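Local coordinates for alpha-glucosidase (PDB 5HQA), which hydrolyses alpha-glucosides as a glycoside hydrolase family 97 enzyme that holds calcium, binds acarbose and is activated by chloride, at residues Leu120-Glu128 and Val216-Thr226; Thr581-Ala589 and Ile600-Phe611. All coordinates share one frame; numbering follows the deposited sequence. Where two conformers were deposited one is given.

Interaction 1: residues Leu120-Glu128 and Val216-Thr226; sequences LNNIEITKE and VAVKKQGAFNT
Ile123 and Lys220 pair backbone to backbone through both of their amides: Ile123 N reaches Lys220 O at 2.9 Å, and Lys220 N returns to Ile123 O at 3.0 Å. One step outward on each strand, Asn122 faces Gln221 and Glu124 faces Lys219 as non-hydrogen-bonded antiparallel pairs, with the short strand axes 152° apart. The ladder then meets a classic beta bulge, for Ala217 and Val218 both stand opposite Ile125. Ile125 O therefore takes two donors, Ala217 N at 2.8 Å and Val218 N at 3.2 Å, the latter on a lone pair. This pairing belongs to the N-terminal domain, assigned to the galactose-mutarotase clan, where strand 122-134 also pairs with strands 30-42 and 204-209.

Among side chains, the sole direct hydrogen bond runs from Gln221 NE2 to Asn122 OD1 at 2.8 Å. It meets a lone pair in the carbonyl plane although the two amides, lying side by side, are turned 42° from each other. On the same face, Glu124 extends alongside Lys219 and over Val216, its OE1 resting 3.7 Å from Val216 CG2; a long, weak ion pair links its OE2 to Lys43. A leucine in place of Glu124 would probably leave the ammonium groups of Lys219 and Lys43 without this nearby negative charge.

Apolar packing occupies the face of Ile123, Ile125 and Val218. With chi1 at 68°, Phe224 has CG between its backbone N and carbonyl carbon, which brings the ring up against both isoleucines, neither squarely face-on nor edge-on. Ile123 CD1 touches Phe224 CE1 at 3.8 Å, and Ile125 CD1 touches Phe224 CE2 at 3.7 Å; Phe40 meets the same ring edge-to-face.

Interaction 2: residues Thr581-Ala589 and Ile600-Phe611; sequences TGNDWYLGA and ISLDFLDNGKQF
Two first torsions bring Trp585 and Phe604 together. Trp585 has CG anti to its carbonyl carbon (chi1 -77°), which sends the indole across to the 600-611 segment, while Phe604 folds its ring between backbone N and carbonyl carbon (chi1 56°) and slides past the indole from the opposite direction. Phe604 CD1 comes 3.6 Å from Trp585 CE3, and with the planes 56° apart the pair is oblique. Phe604 O lies over a face of the indole, toward the rim, 3.3 Å from Trp585 CZ2.

The indole N-H supplies the one direct hydrogen bond between the segments. Trp585 NE1 donates to Asp606 OD1 at 2.8 Å; the acceptor sits in the ring plane, yet the carboxylate is met from above its own plane. Asp606 OD2 makes a salt bridge with Lys573, so the two oxygens of this side chain hold different partners and its rotation is restrained. A water adds a polar bridge beside it: it donates to Asn583 O at 2.6 Å, accepts from Lys609 NZ at 2.8 Å, and makes a weak bond to Asp606 OD1.

Leu605 CD2 fills the angle between two rings, 3.7 Å from Trp585 CD1 and over the centre of the Phe611 ring. Phe611 CE2 in turn approaches Trp585 CD1 at 4.0 Å, completing an aromatic cluster of Trp585, Phe604 and Phe611, with Leu587 CD1 loosely against Phe604 and Ile600 at its margin.

The cluster thus packs turns of 600-611, a type I turn at Leu602-Leu605 and a type II turn at Asp606-Lys609, against strand 585-591. That strand runs between strands 567-574 and 653-660 of the C-terminal antiparallel sheet, while strand 596-601 pairs with strand 643-648.

How the interactions relate
Interaction 1 closes before interaction 2 opens, so the two follow in series along the chain. Their centres lie 50 Å apart and their nearest atoms about 34 Å, on opposite sides of the chain's centre. They share no sheet: 120-128 with 216-226 is built on strands of the N-terminal domain, whereas 581-589 with 600-611 belongs to the C-terminal domain, and each joins strands of two antiparallel sheets within its own domain. Between them in sequence comes the catalytic family region, with its parallel strands of TIM-barrel type. Both contacts lie away from the calcium, magnesium and glycan sites, so they are internal packing of two separate domains on either side, in sequence, of the catalytic region.

Interaction 1: residues Leu120-Glu128 and Val216-Thr226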
# COMPACT_ATOMS: atom_id res chain seq x y z
N LEU A 120 19.11 23.63 -20.67
CA LEU A 120 18.36 22.55 -20.03
C LEU A 120 17.27 22.11 -21.01
O LEU A 120 16.14 22.60 -20.96
CB LEU A 120 17.76 22.98 -18.70
CG LEU A 120 17.14 21.82 -17.91
CD1 LEU A 120 18.24 21.02 -17.22
CD2 LEU A 120 16.10 22.31 -16.91
N ASN A 121 17.62 21.19 -21.90
CA ASN A 121 16.70 20.76 -22.94
C ASN A 121 16.30 19.31 -22.68
O ASN A 121 15.73 19.00 -21.63
CB ASN A 121 17.33 20.96 -24.30
CG ASN A 121 17.82 22.38 -24.49
OD1 ASN A 121 17.04 23.33 -24.31
ND2 ASN A 121 19.10 22.55 -24.79
N ASN A 122 16.58 18.41 -23.62
CA ASN A 122 16.26 17.00 -23.40
C ASN A 122 17.33 16.43 -22.49
O ASN A 122 18.50 16.32 -22.89
CB ASN A 122 16.20 16.25 -24.72
CG ASN A 122 15.08 16.74 -25.60
OD1 ASN A 122 13.92 16.81 -25.17
ND2 ASN A 122 15.41 17.11 -26.82
N ILE A 123 16.96 16.09 -21.26
CA ILE A 123 17.96 15.63 -20.31
C ILE A 123 17.59 14.23 -19.84
O ILE A 123 16.45 13.79 -19.92
CB ILE A 123 18.14 16.59 -19.12
CG1 ILE A 123 16.83 16.79 -18.38
CG2 ILE A 123 18.67 17.94 -19.59
CD1 ILE A 123 16.81 16.10 -17.07
N GLU A 124 18.61 13.52 -19.37
CA GLU A 124 18.44 12.19 -18.82
C GLU A 124 19.18 12.14 -17.50
O GLU A 124 20.42 12.20 -17.47
CB GLU A 124 18.97 11.13 -19.79
CG GLU A 124 18.24 11.14 -21.12
CD GLU A 124 18.73 10.08 -22.07
OE1 GLU A 124 17.96 9.16 -22.40
OE2 GLU A 124 19.91 10.16 -22.49
N ILE A 125 18.43 12.06 -16.40
CA ILE A 125 19.04 11.93 -15.09
C ILE A 125 19.65 10.54 -14.97
O ILE A 125 18.98 9.52 -15.23
CB ILE A 125 18.01 12.17 -13.98
CG1 ILE A 125 17.46 13.59 -14.05
CG2 ILE A 125 18.61 11.86 -12.59
CD1 ILE A 125 16.25 13.77 -13.18
N THR A 126 20.93 10.48 -14.59
CA THR A 126 21.59 9.22 -14.31
C THR A 126 21.80 8.98 -12.82
O THR A 126 21.99 7.83 -12.43
CB THR A 126 22.94 9.15 -15.02
OG1 THR A 126 23.71 10.31 -14.68
CG2 THR A 126 22.74 9.12 -16.54
N LYS A 127 21.76 10.03 -12.00
CA LYS A 127 21.84 9.84 -10.56
C LYS A 127 21.17 11.02 -9.87
O LYS A 127 21.40 12.17 -10.25
CB LYS A 127 23.29 9.70 -10.08
CG LYS A 127 23.41 9.24 -8.63
CD LYS A 127 24.83 8.87 -8.26
CE LYS A 127 25.37 7.79 -9.19
NZ LYS A 127 24.61 6.52 -9.10
N GLU A 128 20.34 10.73 -8.88
CA GLU A 128 19.87 11.73 -7.94
C GLU A 128 20.75 11.63 -6.70
O GLU A 128 20.87 10.54 -6.12
CB GLU A 128 18.39 11.53 -7.60
CG GLU A 128 17.86 12.61 -6.67
CD GLU A 128 16.39 12.45 -6.33
OE1 GLU A 128 15.61 12.01 -7.20
OE2 GLU A 128 16.02 12.78 -5.18
N VAL A 216 19.74 4.82 -18.22
CA VAL A 216 19.44 6.11 -17.59
C VAL A 216 18.24 5.94 -16.67
O VAL A 216 17.46 4.99 -16.78
CB VAL A 216 19.19 7.22 -18.63
CG1 VAL A 216 20.38 7.32 -19.60
CG2 VAL A 216 17.87 7.01 -19.38
N ALA A 217 18.10 6.88 -15.73
CA ALA A 217 17.03 6.80 -14.75
C ALA A 217 15.76 7.53 -15.21
O ALA A 217 14.68 6.94 -15.23
CB ALA A 217 17.50 7.34 -13.40
N VAL A 218 15.87 8.82 -15.54
CA VAL A 218 14.69 9.64 -15.80
C VAL A 218 14.91 10.48 -17.04
O VAL A 218 15.91 11.21 -17.13
CB VAL A 218 14.34 10.56 -14.62
CG1 VAL A 218 13.04 11.33 -14.93
CG2 VAL A 218 14.22 9.78 -13.32
N LYS A 219 13.97 10.43 -17.97
CA LYS A 219 13.97 11.26 -19.16
C LYS A 219 13.04 12.45 -18.95
O LYS A 219 11.86 12.27 -18.62
CB LYS A 219 13.54 10.45 -20.38
CG LYS A 219 14.37 9.19 -20.61
CD LYS A 219 13.76 8.28 -21.67
CE LYS A 219 14.61 7.04 -21.91
NZ LYS A 219 13.97 6.11 -22.89
N LYS A 220 13.56 13.66 -19.13
CA LYS A 220 12.77 14.88 -19.03
C LYS A 220 13.10 15.80 -20.20
O LYS A 220 14.17 15.72 -20.81
CB LYS A 220 13.03 15.63 -17.70
CG LYS A 220 12.59 14.88 -16.45
CD LYS A 220 11.07 14.86 -16.30
CE LYS A 220 10.67 14.36 -14.93
NZ LYS A 220 9.19 14.43 -14.73
N GLN A 221 12.16 16.68 -20.51
CA GLN A 221 12.41 17.74 -21.48
C GLN A 221 12.20 19.08 -20.77
O GLN A 221 11.07 19.43 -20.41
CB GLN A 221 11.49 17.61 -22.68
CG GLN A 221 11.77 18.63 -23.75
CD GLN A 221 10.87 18.45 -24.94
OE1 GLN A 221 9.70 18.88 -24.93
NE2 GLN A 221 11.39 17.81 -25.99
N GLY A 222 13.29 19.80 -20.54
CA GLY A 222 13.17 21.13 -19.95
C GLY A 222 12.90 21.08 -18.46
O GLY A 222 13.26 20.12 -17.77
N ALA A 223 12.27 22.13 -17.96
CA ALA A 223 11.99 22.24 -16.53
C ALA A 223 11.29 20.99 -16.01
O ALA A 223 10.44 20.41 -16.69
CB ALA A 223 11.13 23.48 -16.26
N PHE A 224 11.66 20.58 -14.80
CA PHE A 224 11.04 19.41 -14.20
C PHE A 224 11.10 19.53 -12.68
O PHE A 224 11.91 20.28 -12.13
CB PHE A 224 11.72 18.11 -14.64
CG PHE A 224 13.13 17.94 -14.10
CD1 PHE A 224 14.21 18.48 -14.79
CD2 PHE A 224 13.37 17.24 -12.93
CE1 PHE A 224 15.50 18.32 -14.30
CE2 PHE A 224 14.66 17.08 -12.45
CZ PHE A 224 15.72 17.62 -13.13
N ASN A 225 10.23 18.77 -12.02
CA ASN A 225 10.26 18.57 -10.58
C ASN A 225 10.49 17.09 -10.30
O ASN A 225 10.27 16.25 -11.17
CB ASN A 225 8.95 19.03 -9.92
CG ASN A 225 8.60 20.46 -10.24
OD1 ASN A 225 9.48 21.29 -10.49
ND2 ASN A 225 7.32 20.78 -10.23
N THR A 226 10.95 16.78 -9.10
CA THR A 226 10.97 15.41 -8.62
C THR A 226 9.70 15.12 -7.85
O THR A 226 8.97 16.03 -7.44
CB THR A 226 12.18 15.16 -7.73
OG1 THR A 226 12.03 15.91 -6.52
CG2 THR A 226 13.48 15.54 -8.44

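Interaction 2: residues Thr581-Ala589 and Ile600-Phe611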
# COMPACT_ATOMS: atom_id res chain seq x y z
N THR A 581 -24.48 3.49 9.50
CA THR A 581 -25.02 4.73 10.05
C THR A 581 -23.93 5.77 10.32
O THR A 581 -24.24 6.96 10.42
CB THR A 581 -25.76 4.46 11.35
OG1 THR A 581 -24.84 3.94 12.32
CG2 THR A 581 -26.87 3.46 11.12
N GLY A 582 -22.69 5.34 10.45
CA GLY A 582 -21.63 6.22 10.90
C GLY A 582 -21.44 6.26 12.40
O GLY A 582 -20.58 7.01 12.88
N ASN A 583 -22.20 5.48 13.16
CA ASN A 583 -22.11 5.53 14.62
C ASN A 583 -21.25 4.43 15.23
O ASN A 583 -20.83 4.59 16.38
CB ASN A 583 -23.50 5.47 15.24
CG ASN A 583 -24.37 6.62 14.81
OD1 ASN A 583 -25.54 6.43 14.47
ND2 ASN A 583 -23.81 7.82 14.82
N ASP A 584 -20.98 3.33 14.52
CA ASP A 584 -20.24 2.23 15.11
C ASP A 584 -18.73 2.44 15.02
O ASP A 584 -18.22 2.97 14.02
CB ASP A 584 -20.60 0.91 14.44
CG ASP A 584 -21.99 0.43 14.77
OD1 ASP A 584 -22.34 -0.68 14.33
OD2 ASP A 584 -22.72 1.17 15.49
N TRP A 585 -18.02 2.00 16.06
CA TRP A 585 -16.57 1.88 16.06
C TRP A 585 -16.18 0.42 15.92
O TRP A 585 -16.94 -0.49 16.25
CB TRP A 585 -15.97 2.43 17.36
CG TRP A 585 -15.90 3.92 17.45
CD1 TRP A 585 -16.88 4.77 17.88
CD2 TRP A 585 -14.76 4.73 17.15
NE1 TRP A 585 -16.42 6.07 17.85
CE2 TRP A 585 -15.12 6.07 17.41
CE3 TRP A 585 -13.47 4.45 16.69
CZ2 TRP A 585 -14.24 7.13 17.20
CZ3 TRP A 585 -12.59 5.51 16.48
CH2 TRP A 585 -12.99 6.83 16.74
N TYR A 586 -14.97 0.20 15.42
CA TYR A 586 -14.42 -1.13 15.26
C TYR A 586 -12.99 -1.14 15.78
O TYR A 586 -12.29 -0.13 15.72
CB TYR A 586 -14.44 -1.58 13.80
CG TYR A 586 -15.82 -1.97 13.34
CD1 TYR A 586 -16.78 -1.00 13.04
CD2 TYR A 586 -16.18 -3.31 13.24
CE1 TYR A 586 -18.06 -1.37 12.64
CE2 TYR A 586 -17.44 -3.68 12.84
CZ TYR A 586 -18.38 -2.71 12.54
OH TYR A 586 -19.63 -3.10 12.13
N LEU A 587 -12.55 -2.29 16.30
CA LEU A 587 -11.18 -2.42 16.76
C LEU A 587 -10.59 -3.72 16.21
O LEU A 587 -11.28 -4.74 16.13
CB LEU A 587 -11.10 -2.41 18.30
CG LEU A 587 -9.72 -2.58 18.94
CD1 LEU A 587 -9.63 -1.80 20.24
CD2 LEU A 587 -9.40 -4.06 19.18
N GLY A 588 -9.32 -3.66 15.83
CA GLY A 588 -8.61 -4.88 15.50
C GLY A 588 -7.24 -4.84 16.14
O GLY A 588 -6.59 -3.79 16.18
N ALA A 589 -6.78 -5.98 16.66
CA ALA A 589 -5.45 -6.08 17.23
C ALA A 589 -4.83 -7.40 16.79
O ALA A 589 -5.54 -8.41 16.70
CB ALA A 589 -5.48 -6.00 18.77
N ILE A 600 -6.09 -1.47 26.96
CA ILE A 600 -6.62 -0.49 26.02
C ILE A 600 -7.68 0.34 26.73
O ILE A 600 -8.61 -0.21 27.34
CB ILE A 600 -7.21 -1.18 24.77
CG1 ILE A 600 -6.08 -1.76 23.92
CG2 ILE A 600 -8.07 -0.23 23.96
CD1 ILE A 600 -5.10 -0.73 23.43
N SER A 601 -7.56 1.66 26.65
CA SER A 601 -8.65 2.54 27.05
C SER A 601 -9.67 2.63 25.93
O SER A 601 -9.31 2.73 24.75
CB SER A 601 -8.13 3.93 27.39
OG SER A 601 -9.22 4.83 27.54
N LEU A 602 -10.95 2.61 26.29
CA LEU A 602 -12.01 2.80 25.31
C LEU A 602 -12.40 4.26 25.14
O LEU A 602 -13.49 4.55 24.65
CB LEU A 602 -13.24 1.96 25.69
CG LEU A 602 -13.02 0.45 25.72
CD1 LEU A 602 -14.33 -0.29 25.99
CD2 LEU A 602 -12.38 -0.05 24.43
N ASP A 603 -11.52 5.19 25.53
CA ASP A 603 -11.94 6.59 25.48
C ASP A 603 -11.99 7.15 24.05
O ASP A 603 -12.36 8.32 23.89
CB ASP A 603 -11.06 7.46 26.38
CG ASP A 603 -9.59 7.48 25.96
OD1 ASP A 603 -9.24 7.06 24.84
OD2 ASP A 603 -8.77 7.94 26.78
N PHE A 604 -11.67 6.36 23.02
CA PHE A 604 -11.97 6.80 21.66
C PHE A 604 -13.47 6.80 21.37
O PHE A 604 -13.91 7.50 20.46
CB PHE A 604 -11.23 5.93 20.63
CG PHE A 604 -11.51 4.46 20.76
CD1 PHE A 604 -12.60 3.89 20.12
CD2 PHE A 604 -10.67 3.64 21.51
CE1 PHE A 604 -12.86 2.53 20.23
CE2 PHE A 604 -10.93 2.28 21.63
CZ PHE A 604 -12.02 1.72 20.98
N LEU A 605 -14.25 6.03 22.13
CA LEU A 605 -15.69 5.99 21.90
C LEU A 605 -16.31 7.36 22.16
O LEU A 605 -15.85 8.12 23.01
CB LEU A 605 -16.34 4.95 22.81
CG LEU A 605 -15.93 3.50 22.58
CD1 LEU A 605 -16.57 2.60 23.63
CD2 LEU A 605 -16.33 3.08 21.18
N ASP A 606 -17.36 7.67 21.40
CA ASP A 606 -18.05 8.95 21.54
C ASP A 606 -18.54 9.14 22.97
O ASP A 606 -19.16 8.24 23.56
CB ASP A 606 -19.23 9.03 20.57
CG ASP A 606 -18.81 8.81 19.14
OD1 ASP A 606 -18.62 7.63 18.75
OD2 ASP A 606 -18.64 9.81 18.41
N ASN A 607 -18.25 10.31 23.54
CA ASN A 607 -18.64 10.59 24.91
C ASN A 607 -20.15 10.60 25.04
O ASN A 607 -20.87 11.05 24.13
CB ASN A 607 -18.05 11.93 25.36
CG ASN A 607 -16.54 11.91 25.44
OD1 ASN A 607 -15.94 10.91 25.85
ND2 ASN A 607 -15.91 13.01 25.04
N GLY A 608 -20.64 10.08 26.16
CA GLY A 608 -22.07 10.08 26.43
C GLY A 608 -22.89 9.08 25.65
O GLY A 608 -24.11 9.09 25.77
N LYS A 609 -22.26 8.21 24.85
CA LYS A 609 -22.98 7.18 24.13
C LYS A 609 -22.71 5.81 24.74
O LYS A 609 -21.62 5.54 25.25
CB LYS A 609 -22.58 7.14 22.66
CG LYS A 609 -23.09 8.27 21.80
CD LYS A 609 -23.05 7.84 20.33
CE LYS A 609 -23.28 9.01 19.39
NZ LYS A 609 -23.26 8.54 17.97
N GLN A 610 -23.72 4.95 24.69
CA GLN A 610 -23.57 3.57 25.13
C GLN A 610 -23.36 2.67 23.92
O GLN A 610 -24.00 2.84 22.88
CB GLN A 610 -24.79 3.12 25.93
CG GLN A 610 -24.61 1.76 26.60
CD GLN A 610 -25.58 1.54 27.74
OE1 GLN A 610 -25.72 2.39 28.62
NE2 GLN A 610 -26.25 0.40 27.72
N PHE A 611 -22.43 1.72 24.05
CA PHE A 611 -22.13 0.77 22.99
C PHE A 611 -22.26 -0.65 23.51
O PHE A 611 -22.06 -0.92 24.71
CB PHE A 611 -20.72 0.96 22.41
CG PHE A 611 -20.50 2.30 21.79
CD1 PHE A 611 -20.26 3.42 22.58
CD2 PHE A 611 -20.49 2.45 20.41
CE1 PHE A 611 -20.04 4.67 22.02
CE2 PHE A 611 -20.26 3.70 19.83
CZ PHE A 611 -20.04 4.81 20.64
O HOH W 1 -21.05 6.87 17.70